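Local coordinates for protein hydrolase, haloacid dehalogenase-like family (Pseudomonas syringae pv. tomato, PDB 3S6J) that probably acts as a metal-dependent sugar phosphatase of the haloacid dehalogenase-like superfamily and binds calcium, at residues E[112-117]-E[137-142]. Numbering follows the deposited sequence.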
loop_
_atom_site.group_PDB
_atom_site.type_symbol
_atom_site.label_atom_id
_atom_site.label_comp_id
_atom_site.label_asym_id
_atom_site.label_seq_id
_atom_site.Cartn_x
_atom_site.Cartn_y
_atom_site.Cartn_z
ATOM N N ILE E 112 -1.493 22.710 8.266
ATOM C CA ILE E 112 -1.441 21.258 8.243
ATOM C C ILE E 112 -2.641 20.745 9.006
ATOM O O ILE E 112 -3.041 21.340 9.999
ATOM C CB ILE E 112 -0.108 20.719 8.788
ATOM C CG1 ILE E 112 0.965 20.879 7.711
ATOM C CG2 ILE E 112 -0.248 19.258 9.233
ATOM C CD1 ILE E 112 2.383 20.742 8.223
ATOM N N ALA E 113 -3.249 19.674 8.500
ATOM C CA ALA E 113 -4.446 19.095 9.114
ATOM C C ALA E 113 -4.364 17.574 9.084
ATOM O O ALA E 113 -4.439 16.962 8.009
ATOM C CB ALA E 113 -5.707 19.580 8.408
ATOM N N THR E 114 -4.213 16.977 10.270
ATOM C CA THR E 114 -3.960 15.542 10.411
ATOM C C THR E 114 -4.938 14.873 11.389
ATOM O O THR E 114 -5.332 15.474 12.393
ATOM C CB THR E 114 -2.485 15.279 10.867
ATOM O OG1 THR E 114 -2.285 13.877 11.078
ATOM C CG2 THR E 114 -2.164 16.023 12.167
ATOM N N SER E 115 -5.335 13.634 11.091
ATOM C CA SER E 115 -6.163 12.833 12.016
ATOM C C SER E 115 -5.322 12.277 13.150
ATOM O O SER E 115 -5.855 11.760 14.125
ATOM C CB SER E 115 -6.859 11.668 11.301
ATOM O OG SER E 115 -7.799 12.122 10.347
ATOM N N GLY E 116 -4.004 12.364 13.008
ATOM C CA GLY E 116 -3.097 12.032 14.091
ATOM C C GLY E 116 -3.247 12.983 15.276
ATOM O O GLY E 116 -3.699 14.128 15.129
ATOM N N GLY E 117 -2.885 12.502 16.458
ATOM C CA GLY E 117 -2.814 13.350 17.633
ATOM C C GLY E 117 -1.437 13.980 17.733
ATOM O O GLY E 117 -0.561 13.709 16.906
ATOM N N ILE E 137 -1.049 24.330 12.303
ATOM C CA ILE E 137 -1.414 22.922 12.279
ATOM C C ILE E 137 -2.604 22.626 13.182
ATOM O O ILE E 137 -2.747 23.210 14.258
ATOM C CB ILE E 137 -0.228 22.016 12.682
ATOM C CG1 ILE E 137 -0.657 20.547 12.690
ATOM C CG2 ILE E 137 0.317 22.414 14.049
ATOM C CD1 ILE E 137 0.501 19.582 12.832
ATOM N N VAL E 138 -3.461 21.724 12.717
ATOM C CA VAL E 138 -4.578 21.220 13.505
ATOM C C VAL E 138 -4.426 19.714 13.635
ATOM O O VAL E 138 -4.078 19.037 12.667
ATOM C CB VAL E 138 -5.929 21.542 12.839
ATOM C CG1 VAL E 138 -7.038 20.815 13.533
ATOM C CG2 VAL E 138 -6.193 23.032 12.887
ATOM N N THR E 139 -4.665 19.194 14.836
ATOM C CA THR E 139 -4.594 17.760 15.072
ATOM C C THR E 139 -5.922 17.218 15.586
ATOM O O THR E 139 -6.852 17.974 15.874
ATOM C CB THR E 139 -3.451 17.395 16.064
ATOM O OG1 THR E 139 -3.792 17.829 17.388
ATOM C CG2 THR E 139 -2.172 18.061 15.650
ATOM N N ARG E 140 -5.998 15.896 15.692
ATOM C CA ARG E 140 -7.186 15.207 16.175
ATOM C C ARG E 140 -7.566 15.706 17.564
ATOM O O ARG E 140 -8.739 15.750 17.925
ATOM C CB ARG E 140 -6.907 13.703 16.214
ATOM C CG ARG E 140 -7.912 12.900 16.991
ATOM C CD ARG E 140 -9.184 12.689 16.192
ATOM N NE ARG E 140 -10.213 12.083 17.027
ATOM C CZ ARG E 140 -11.055 12.790 17.764
ATOM N NH1 ARG E 140 -10.978 14.113 17.751
ATOM N NH2 ARG E 140 -11.976 12.181 18.508
ATOM N N ASP E 141 -6.559 16.089 18.339
ATOM C CA ASP E 141 -6.791 16.645 19.665
ATOM C C ASP E 141 -7.439 18.029 19.597
ATOM O O ASP E 141 -7.825 18.592 20.620
ATOM C CB ASP E 141 -5.479 16.712 20.444
ATOM C CG ASP E 141 -4.786 15.354 20.549
ATOM O OD1 ASP E 141 -5.485 14.331 20.759
ATOM O OD2 ASP E 141 -3.538 15.310 20.433
ATOM N N ASP E 142 -7.577 18.579 18.395
ATOM C CA ASP E 142 -8.130 19.921 18.250
ATOM C C ASP E 142 -9.600 19.910 17.903
ATOM O O ASP E 142 -10.240 20.954 17.904
ATOM C CB ASP E 142 -7.368 20.711 17.185
ATOM C CG ASP E 142 -5.966 21.016 17.604
ATOM O OD1 ASP E 142 -5.790 21.405 18.777
ATOM O OD2 ASP E 142 -5.037 20.845 16.783
#
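Ile112 and Ile137 meet through branches that lie anti to their own backbone N, CG2 in Ile112 and CG1 in Ile137: chi1 178° sets Ile137 CG1 3.7 Å from Ile112 CG2, and CD1, extended beyond it, also touches that methyl, the two side chains crossing at a slant on one face of the parallel sheet. Ala113 and Val138 are paired on the other face. Backbone bonds set this register: Val138 N donates to Ile112 O at 2.8 Å, and Thr114 N reaches Val138 O, nearly straight with 167° at the hydrogen.

Past the strand ends the two segments remain joined. Thr114 and Thr139 lie side by side, pointing the same way, with methyl CG2 atoms 4.0 Å apart. Since Thr114 OG1 is anti to its backbone N (chi1 176°), it can accept from Gly116 N at 3.0 Å, an ST turn. Gly116 O in turn receives Arg140 N at 3.0 Å. On the other segment, Asp142 OD2 accepts Thr139 N at 2.6 Å from the anti side of the carboxylate, closing a side-chain link across the 140-142 3-10 turn, which the backbone bond from Asp142 N to Thr139 O also spans. Asp141 OD2 approaches Gly117 CA to 3.5 Å and accepts from Ile118 N, at the start of helix 118-127.

The Thr114 side chain is about 5 Å from those of the calcium ligands Asp12 and Asp14, placing this loop beside the metal site of the Rossmann-like HAD core. Strand 110-113, helix 118-127 and edge strand 137-138 form a beta-alpha-beta unit; Ile112, Thr114 and Thr139 pack against that helix, while Ala113 and Val138 face helix 151-160.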